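Local coordinates for protein multicopper oxidase (Pseudomonas thermotolerans, PDB 6VOW) that probably oxidises phenolic substrates at a mononuclear copper and passes the electrons to a copper cluster that reduces dioxygen to water, as laccases do, at residues A130-Y135 / R220-N225; A245-P250 / P264-D269; G68-C73 / V150-V155. All coordinates share one frame; numbering follows the deposited sequence.

Interaction 1 (A130-Y135 / R220-N225)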
loop_
_atom_site.group_PDB
_atom_site.type_symbol
_atom_site.label_atom_id
_atom_site.label_comp_id
_atom_site.label_asym_id
_atom_site.label_seq_id
_atom_site.Cartn_x
_atom_site.Cartn_y
_atom_site.Cartn_z
ATOM N N ALA A 130 -4.265 -3.642 13.376
ATOM C CA ALA A 130 -2.925 -4.171 13.320
ATOM C C ALA A 130 -2.695 -4.601 11.928
ATOM O O ALA A 130 -3.632 -4.913 11.186
ATOM C CB ALA A 130 -2.777 -5.358 14.235
ATOM N N GLY A 131 -1.433 -4.592 11.596
ATOM C CA GLY A 131 -0.942 -5.037 10.360
ATOM C C GLY A 131 -0.108 -4.034 9.646
ATOM O O GLY A 131 0.496 -3.152 10.256
ATOM N N ASN A 132 -0.037 -4.230 8.340
ATOM C CA ASN A 132 0.935 -3.575 7.439
ATOM C C ASN A 132 0.272 -2.477 6.726
ATOM O O ASN A 132 -0.717 -2.750 6.024
ATOM C CB ASN A 132 1.388 -4.607 6.375
ATOM C CG ASN A 132 2.095 -5.763 7.024
ATOM O OD1 ASN A 132 2.984 -5.554 7.887
ATOM N ND2 ASN A 132 1.721 -6.977 6.656
ATOM N N PHE A 133 0.804 -1.270 6.865
ATOM C CA PHE A 133 0.194 -0.138 6.171
ATOM C C PHE A 133 1.383 0.516 5.563
ATOM O O PHE A 133 2.546 -0.001 5.657
ATOM C CB PHE A 133 -0.612 0.752 7.172
ATOM C CG PHE A 133 -1.703 0.022 7.772
ATOM C CD1 PHE A 133 -2.821 -0.220 7.080
ATOM C CD2 PHE A 133 -1.500 -0.637 8.977
ATOM C CE1 PHE A 133 -3.824 -1.008 7.608
ATOM C CE2 PHE A 133 -2.445 -1.461 9.500
ATOM C CZ PHE A 133 -3.642 -1.625 8.826
ATOM N N TRP A 134 1.132 1.640 4.940
ATOM C CA TRP A 134 2.290 2.473 4.492
ATOM C C TRP A 134 1.869 3.900 4.404
ATOM O O TRP A 134 0.676 4.245 4.562
ATOM C CB TRP A 134 2.893 1.988 3.132
ATOM C CG TRP A 134 2.003 1.970 1.959
ATOM C CD1 TRP A 134 0.830 1.335 1.822
ATOM C CD2 TRP A 134 2.245 2.651 0.745
ATOM N NE1 TRP A 134 0.333 1.574 0.587
ATOM C CE2 TRP A 134 1.219 2.354 -0.104
ATOM C CE3 TRP A 134 3.286 3.436 0.290
ATOM C CZ2 TRP A 134 1.139 2.884 -1.365
ATOM C CZ3 TRP A 134 3.247 3.917 -0.973
ATOM C CH2 TRP A 134 2.200 3.608 -1.815
ATOM N N TYR A 135 2.828 4.720 4.085
ATOM C CA TYR A 135 2.618 6.148 4.025
ATOM C C TYR A 135 3.362 6.754 2.849
ATOM O O TYR A 135 4.482 6.345 2.488
ATOM C CB TYR A 135 3.081 6.759 5.368
ATOM C CG TYR A 135 4.557 6.639 5.669
ATOM C CD1 TYR A 135 5.398 7.676 5.356
ATOM C CD2 TYR A 135 5.090 5.542 6.328
ATOM C CE1 TYR A 135 6.749 7.635 5.615
ATOM C CE2 TYR A 135 6.462 5.505 6.626
ATOM C CZ TYR A 135 7.269 6.586 6.241
ATOM O OH TYR A 135 8.607 6.639 6.438
ATOM N N ARG A 220 7.443 -14.208 9.666
ATOM C CA ARG A 220 6.424 -13.359 9.064
ATOM C C ARG A 220 7.121 -12.329 8.206
ATOM O O ARG A 220 7.821 -11.439 8.725
ATOM C CB ARG A 220 5.754 -12.636 10.168
ATOM C CG ARG A 220 4.768 -11.625 9.712
ATOM C CD ARG A 220 4.283 -10.931 10.938
ATOM N NE ARG A 220 3.025 -10.265 10.699
ATOM C CZ ARG A 220 2.241 -9.865 11.679
ATOM N NH1 ARG A 220 2.592 -10.132 12.947
ATOM N NH2 ARG A 220 1.089 -9.235 11.407
ATOM N N LEU A 221 6.956 -12.468 6.903
ATOM C CA LEU A 221 7.534 -11.539 5.938
ATOM C C LEU A 221 6.467 -10.553 5.650
ATOM O O LEU A 221 5.368 -10.897 5.170
ATOM C CB LEU A 221 7.895 -12.251 4.611
ATOM C CG LEU A 221 8.879 -13.385 4.634
ATOM C CD1 LEU A 221 9.117 -13.854 3.207
ATOM C CD2 LEU A 221 10.133 -12.863 5.255
ATOM N N ARG A 222 6.759 -9.341 5.989
ATOM C CA ARG A 222 5.798 -8.253 5.766
ATOM C C ARG A 222 6.187 -7.681 4.415
ATOM O O ARG A 222 7.287 -7.176 4.279
ATOM C CB ARG A 222 5.970 -7.171 6.860
ATOM C CG ARG A 222 5.701 -7.689 8.253
ATOM C CD ARG A 222 6.031 -6.616 9.265
ATOM N NE ARG A 222 5.735 -6.986 10.677
ATOM C CZ ARG A 222 4.535 -6.974 11.243
ATOM N NH1 ARG A 222 3.477 -6.720 10.587
ATOM N NH2 ARG A 222 4.387 -7.287 12.541
ATOM N N LEU A 223 5.293 -7.780 3.432
ATOM C CA LEU A 223 5.634 -7.418 2.026
ATOM C C LEU A 223 4.835 -6.218 1.692
ATOM O O LEU A 223 3.591 -6.251 1.753
ATOM C CB LEU A 223 5.251 -8.545 1.119
ATOM C CG LEU A 223 6.334 -9.634 1.219
ATOM C CD1 LEU A 223 5.763 -11.019 0.981
ATOM C CD2 LEU A 223 7.366 -9.344 0.170
ATOM N N PHE A 224 5.546 -5.148 1.395
ATOM C CA PHE A 224 4.948 -3.873 1.047
ATOM C C PHE A 224 5.301 -3.517 -0.394
ATOM O O PHE A 224 6.477 -3.476 -0.781
ATOM C CB PHE A 224 5.480 -2.734 1.928
ATOM C CG PHE A 224 5.407 -2.976 3.399
ATOM C CD1 PHE A 224 6.363 -3.712 4.035
ATOM C CD2 PHE A 224 4.402 -2.418 4.148
ATOM C CE1 PHE A 224 6.304 -3.850 5.422
ATOM C CE2 PHE A 224 4.292 -2.627 5.502
ATOM C CZ PHE A 224 5.297 -3.295 6.151
ATOM N N ASN A 225 4.286 -3.244 -1.180
ATOM C CA ASN A 225 4.561 -2.783 -2.538
ATOM C C ASN A 225 4.515 -1.262 -2.478
ATOM O O ASN A 225 3.424 -0.643 -2.409
ATOM C CB ASN A 225 3.560 -3.377 -3.541
ATOM C CG ASN A 225 3.786 -2.830 -4.966
ATOM O OD1 ASN A 225 4.409 -1.777 -5.158
ATOM N ND2 ASN A 225 3.279 -3.560 -5.964
#

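Interaction 2 (A245-P250 / P264-D269)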
loop_
_atom_site.group_PDB
_atom_site.type_symbol
_atom_site.label_atom_id
_atom_site.label_comp_id
_atom_site.label_asym_id
_atom_site.label_seq_id
_atom_site.Cartn_x
_atom_site.Cartn_y
_atom_site.Cartn_z
ATOM N N ALA A 245 -2.317 -12.411 6.164
ATOM C CA ALA A 245 -3.051 -11.164 6.045
ATOM C C ALA A 245 -2.790 -10.464 4.749
ATOM O O ALA A 245 -1.670 -10.500 4.226
ATOM C CB ALA A 245 -2.644 -10.216 7.145
ATOM N N LEU A 246 -3.807 -9.735 4.315
ATOM C CA LEU A 246 -3.761 -8.946 3.045
ATOM C C LEU A 246 -4.213 -7.514 3.274
ATOM O O LEU A 246 -5.371 -7.253 3.790
ATOM C CB LEU A 246 -4.638 -9.572 1.998
ATOM C CG LEU A 246 -4.679 -11.067 1.860
ATOM C CD1 LEU A 246 -5.833 -11.482 0.900
ATOM C CD2 LEU A 246 -3.318 -11.579 1.423
ATOM N N ASP A 247 -3.294 -6.596 2.941
ATOM C CA ASP A 247 -3.567 -5.169 2.966
ATOM C C ASP A 247 -3.988 -4.801 4.404
ATOM O O ASP A 247 -4.980 -4.140 4.644
ATOM C CB ASP A 247 -4.628 -4.855 1.906
ATOM C CG ASP A 247 -4.268 -5.478 0.521
ATOM O OD1 ASP A 247 -3.161 -5.281 0.050
ATOM O OD2 ASP A 247 -5.069 -6.240 -0.045
ATOM N N GLY A 248 -3.177 -5.271 5.338
ATOM C CA GLY A 248 -3.329 -4.998 6.802
ATOM C C GLY A 248 -4.512 -5.653 7.514
ATOM O O GLY A 248 -4.919 -5.203 8.594
ATOM N N HIS A 249 -5.100 -6.703 6.931
ATOM C CA HIS A 249 -6.242 -7.374 7.553
ATOM C C HIS A 249 -6.128 -8.884 7.502
ATOM O O HIS A 249 -5.931 -9.461 6.431
ATOM C CB HIS A 249 -7.492 -6.931 6.919
ATOM C CG HIS A 249 -7.748 -5.511 7.165
ATOM N ND1 HIS A 249 -8.371 -5.042 8.297
ATOM C CD2 HIS A 249 -7.341 -4.434 6.478
ATOM C CE1 HIS A 249 -8.403 -3.722 8.246
ATOM N NE2 HIS A 249 -7.777 -3.336 7.149
ATOM N N PRO A 250 -6.173 -9.527 8.668
ATOM C CA PRO A 250 -5.959 -10.957 8.768
ATOM C C PRO A 250 -6.870 -11.828 7.929
ATOM O O PRO A 250 -7.974 -11.429 7.651
ATOM C CB PRO A 250 -6.265 -11.205 10.231
ATOM C CG PRO A 250 -5.670 -9.955 10.877
ATOM C CD PRO A 250 -6.219 -8.896 10.002
ATOM N N PRO A 264 0.349 -2.243 -6.633
ATOM C CA PRO A 264 0.908 -1.058 -5.941
ATOM C C PRO A 264 0.057 -0.703 -4.734
ATOM O O PRO A 264 -1.235 -0.742 -4.779
ATOM C CB PRO A 264 0.902 0.019 -7.011
ATOM C CG PRO A 264 0.756 -0.708 -8.333
ATOM C CD PRO A 264 0.008 -1.960 -8.049
ATOM N N GLY A 265 0.761 -0.493 -3.625
ATOM C CA GLY A 265 0.074 -0.174 -2.377
ATOM C C GLY A 265 -0.582 -1.317 -1.637
ATOM O O GLY A 265 -1.258 -1.106 -0.619
ATOM N N MET A 266 -0.360 -2.536 -2.112
ATOM C CA MET A 266 -0.787 -3.709 -1.417
ATOM C C MET A 266 0.285 -4.282 -0.558
ATOM O O MET A 266 1.461 -4.118 -0.764
ATOM C CB MET A 266 -1.284 -4.773 -2.405
ATOM C CG MET A 266 -2.546 -4.295 -3.124
ATOM S SD MET A 266 -2.982 -5.440 -4.443
ATOM C CE MET A 266 -3.837 -6.752 -3.633
ATOM N N ARG A 267 -0.161 -5.001 0.435
ATOM C CA ARG A 267 0.762 -5.633 1.364
ATOM C C ARG A 267 0.248 -6.995 1.703
ATOM O O ARG A 267 -0.936 -7.284 1.609
ATOM C CB ARG A 267 0.783 -4.790 2.649
ATOM C CG ARG A 267 1.222 -3.363 2.508
ATOM C CD ARG A 267 0.081 -2.411 2.250
ATOM N NE ARG A 267 -0.943 -2.304 3.320
ATOM C CZ ARG A 267 -2.195 -1.947 3.080
ATOM N NH1 ARG A 267 -2.617 -1.752 1.835
ATOM N NH2 ARG A 267 -3.058 -1.869 4.059
ATOM N N ILE A 268 1.138 -7.821 2.186
ATOM C CA ILE A 268 0.770 -9.110 2.706
ATOM C C ILE A 268 1.692 -9.435 3.850
ATOM O O ILE A 268 2.846 -8.990 3.919
ATOM C CB ILE A 268 0.919 -10.276 1.651
ATOM C CG1 ILE A 268 2.345 -10.434 1.045
ATOM C CG2 ILE A 268 -0.061 -10.073 0.530
ATOM C CD1 ILE A 268 2.399 -11.580 0.065
ATOM N N ASP A 269 1.190 -10.293 4.705
ATOM C CA ASP A 269 2.073 -11.009 5.643
ATOM C C ASP A 269 2.119 -12.393 5.087
ATOM O O ASP A 269 1.073 -13.033 4.911
ATOM C CB ASP A 269 1.455 -11.122 6.993
ATOM C CG ASP A 269 1.549 -9.845 7.798
ATOM O OD1 ASP A 269 2.651 -9.279 7.906
ATOM O OD2 ASP A 269 0.510 -9.444 8.368
HETATM O O HOH W 1 -2.370 -7.678 -0.727
#

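Interaction 3 (G68-C73 / V150-V155)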
loop_
_atom_site.group_PDB
_atom_site.type_symbol
_atom_site.label_atom_id
_atom_site.label_comp_id
_atom_site.label_asym_id
_atom_site.label_seq_id
_atom_site.Cartn_x
_atom_site.Cartn_y
_atom_site.Cartn_z
ATOM N N GLY A 68 11.331 4.948 2.795
ATOM C CA GLY A 68 11.436 5.651 4.055
ATOM C C GLY A 68 11.538 4.770 5.308
ATOM O O GLY A 68 11.233 3.552 5.343
ATOM N N VAL A 69 11.982 5.399 6.358
ATOM C CA VAL A 69 12.085 4.743 7.636
ATOM C C VAL A 69 10.803 3.966 8.010
ATOM O O VAL A 69 9.666 4.350 7.617
ATOM C CB VAL A 69 12.311 5.814 8.697
ATOM C CG1 VAL A 69 10.962 6.181 9.284
ATOM C CG2 VAL A 69 13.292 5.324 9.736
ATOM N N GLU A 70 10.983 2.861 8.740
ATOM C CA GLU A 70 9.818 2.078 9.202
ATOM C C GLU A 70 9.107 2.777 10.407
ATOM O O GLU A 70 9.692 3.082 11.346
ATOM C CB GLU A 70 10.082 0.562 9.457
ATOM C CG GLU A 70 8.706 -0.180 9.575
ATOM C CD GLU A 70 8.750 -1.728 9.608
ATOM O OE1 GLU A 70 8.404 -2.246 10.673
ATOM O OE2 GLU A 70 9.038 -2.444 8.606
ATOM N N LEU A 71 7.867 3.144 10.271
ATOM C CA LEU A 71 7.128 3.606 11.452
ATOM C C LEU A 71 6.428 2.431 12.159
ATOM O O LEU A 71 5.749 1.565 11.488
ATOM C CB LEU A 71 6.147 4.690 11.094
ATOM C CG LEU A 71 6.578 6.147 11.190
ATOM C CD1 LEU A 71 7.797 6.482 10.496
ATOM C CD2 LEU A 71 5.506 7.023 10.599
ATOM N N ARG A 72 6.597 2.342 13.479
ATOM C CA ARG A 72 5.822 1.275 14.223
ATOM C C ARG A 72 4.884 1.887 15.213
ATOM O O ARG A 72 5.266 2.886 15.873
ATOM C CB ARG A 72 6.670 0.380 15.092
ATOM C CG ARG A 72 7.865 -0.216 14.489
ATOM C CD ARG A 72 7.513 -1.347 13.602
ATOM N NE ARG A 72 7.205 -2.563 14.319
ATOM C CZ ARG A 72 7.475 -3.789 13.864
ATOM N NH1 ARG A 72 8.077 -4.044 12.691
ATOM N NH2 ARG A 72 7.119 -4.772 14.610
ATOM N N CYS A 73 3.681 1.301 15.287
ATOM C CA CYS A 73 2.756 1.585 16.346
ATOM C C CYS A 73 2.202 0.260 16.867
ATOM O O CYS A 73 2.660 -0.839 16.479
ATOM C CB CYS A 73 1.620 2.490 15.871
ATOM S SG CYS A 73 0.688 3.419 17.232
ATOM N N VAL A 150 8.137 7.133 0.070
ATOM C CA VAL A 150 7.305 6.035 0.444
ATOM C C VAL A 150 7.929 5.310 1.611
ATOM O O VAL A 150 9.188 5.172 1.682
ATOM C CB VAL A 150 7.099 5.012 -0.655
ATOM C CG1 VAL A 150 6.404 5.579 -1.830
ATOM C CG2 VAL A 150 8.343 4.335 -1.047
ATOM N N GLY A 151 7.091 4.846 2.512
ATOM C CA GLY A 151 7.642 4.079 3.653
ATOM C C GLY A 151 6.677 3.055 4.205
ATOM O O GLY A 151 5.472 3.196 4.029
ATOM N N PRO A 152 7.173 2.046 4.920
ATOM C CA PRO A 152 6.311 1.094 5.621
ATOM C C PRO A 152 5.860 1.601 7.008
ATOM O O PRO A 152 6.686 2.244 7.714
ATOM C CB PRO A 152 7.223 -0.164 5.780
ATOM C CG PRO A 152 8.599 0.297 5.625
ATOM C CD PRO A 152 8.566 1.787 5.222
ATOM N N LEU A 153 4.587 1.331 7.354
ATOM C CA LEU A 153 4.001 1.487 8.728
ATOM C C LEU A 153 3.469 0.172 9.254
ATOM O O LEU A 153 2.588 -0.430 8.646
ATOM C CB LEU A 153 2.859 2.467 8.719
ATOM C CG LEU A 153 2.027 2.695 9.960
ATOM C CD1 LEU A 153 2.924 3.035 11.111
ATOM C CD2 LEU A 153 0.989 3.767 9.719
ATOM N N VAL A 154 4.062 -0.337 10.330
ATOM C CA VAL A 154 3.573 -1.558 11.014
ATOM C C VAL A 154 2.784 -1.177 12.254
ATOM O O VAL A 154 3.311 -0.452 13.099
ATOM C CB VAL A 154 4.740 -2.487 11.425
ATOM C CG1 VAL A 154 4.240 -3.723 12.107
ATOM C CG2 VAL A 154 5.537 -2.929 10.201
ATOM N N VAL A 155 1.532 -1.628 12.349
ATOM C CA VAL A 155 0.775 -1.575 13.545
ATOM C C VAL A 155 0.807 -2.975 14.158
ATOM O O VAL A 155 0.230 -3.900 13.606
ATOM C CB VAL A 155 -0.646 -1.036 13.288
ATOM C CG1 VAL A 155 -1.442 -0.941 14.619
ATOM C CG2 VAL A 155 -0.552 0.375 12.640
#

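Interaction 1 (A130-Y135 / R220-N225)
Asn132 and Arg222 stand opposite each other, CA atoms 7.0 Å apart, where strands 131-135 and 220-225 pass in the same general direction with 30° between them. The spacing is that of packed layers: the axes come no closer than 8.0 Å, and side chains carry the contact. Arg222, extended from CG to NE, sends its NH1 to Asn132 OD1 at 3.0 Å, with an N-H...O angle of 154°. The oxygen lies close to the guanidinium plane, whereas the amide itself stands nearly perpendicular to it, 85° between planes. Both groups have second partners that fix their rotation: Asn132 ND2 bonds Asp269, and Arg222 NH2 pairs with Glu166. Beside this bond, Phe224 presents CE2 to Asn132 CB at 3.6 Å. Phe133 O sits at the edge of that ring, 3.2 Å from Phe224 CE2. Further on, Asn225 O lies over one face of the Trp134 indole, toward its rim; the indole also meets the His96 ring and touches the Cu-O-Cu linkage. The contact is buried between two sheets, Phe224 and Arg222 also packing on Val154 of strand 151-156, while Leu223 turns to strand 267-273.

Interaction 2 (A245-P250 / P264-D269)
Asp247 and Arg267 grip each other through their backbones and through the Asp247 carboxylate. Asp247 N donates to Arg267 O at 2.8 Å, from well above the carbonyl plane, and Arg267 N answers to the anti side of Asp247 OD1 at 3.0 Å. A water donates to both acceptors, to Asp247 OD1 at 2.6 Å and to Arg267 O, so it bridges the two oxygens. Asp247 OD2 is held separately by Thr412. Two pairs further along, past Leu246 and Ile268, Asp269 N reaches Ala245 O at 2.9 Å. The Arg267 chain bends at chi2 (91°) and chi3 (63°), bringing CD and NE back toward Asp247, whose CA lies 3.4 Å above the guanidinium plane, over its centre. At the guanidinium edge Arg267 NH1 bonds Gly265 O at 2.9 Å; the carbonyl of Asn132 meets NE and Asp413 pairs with NH2. An alanine in place of Arg267 would probably leave the Asn132 carbonyl and the Asp413 carboxylate without their mates and open a gap over Asp247 CA. Outward from the polar core, Leu246 CD2 packs on Ile268 CG2 at 3.7 Å, and Met266 CB rests against Asp247 OD1. Leu246 and His249 exchange backbone bonds around Asp247 and Gly248, both with positive phi and psi: a two-residue β-hairpin with a type I' turn, whose first strand pairs antiparallel with strand 267-273.

Interaction 3 (G68-C73 / V150-V155)
Leu71, Arg72 and Cys73 pair in parallel with Leu153, Val154 and Val155, placing 71-74 as an outer strand in a sheet of the β-sandwich that multicopper oxidases build from cupredoxin domains. The ladder alternates between the strands: Leu71 N bonds Pro152 O at 3.0 Å, Val154 N bonds Leu71 O at 2.8 Å, and Cys73 N bonds Val154 O at 2.8 Å. Both backbone polar atoms of Val154 are thus used within this pair. On one face of the sheet Leu71 CB meets Leu153 CD1 at 3.6 Å, and Cys73 lies more loosely beside Val155. On the other, Arg72 and Val154 run side by side. The Arg72 chain bends at chi2 (-76°) and chi3 (-78°), and its guanidinium lies over Val154, with CG1 3.7 Å from CZ and above the centre of the group. Glu70 holds that group in place: Arg72 NH1 points at Glu70 OE1, 2.7 Å away, in a salt bridge met at the guanidinium edge. Glu70 also crosses Pro152 at about a right angle. In the next shell, Ser168 bonds Glu70 OE2, while Glu166 and Glu156 take up NH1 and NH2 of Arg72, so three carboxylates gather round one guanidinium, a setting that would probably favour its protonated form. Leu71 and Leu153 face Val81 and Leu79 of strand 78-85, in the facing sheet, and Val155 touches Phe133 of strand 131-136. Packing is tight where Glu70 OE1 comes within 3.0 Å of the methyl carbon Val154 CG2.

From the N terminus, the chain enters 68-73, later runs through 130-135, and returns at 150-155 to close interaction 3. Segment 130-135 waits until 220-225 for its own partner, so interactions 1 and 3 cross along the sequence. Interaction 2 follows in series, closing a short loop between 245-250 and 264-269. Interaction 3 joins strands within one sheet; interaction 1 packs that sheet against the six-stranded sheet holding 218-225; interaction 2 lies in the latter. Strands 131-136 and 151-156 are neighbours, as are 218-225 and 267-273, so interaction 1 touches both others. Interactions 2 and 3 do not meet, their nearest atoms being about 7 Å apart.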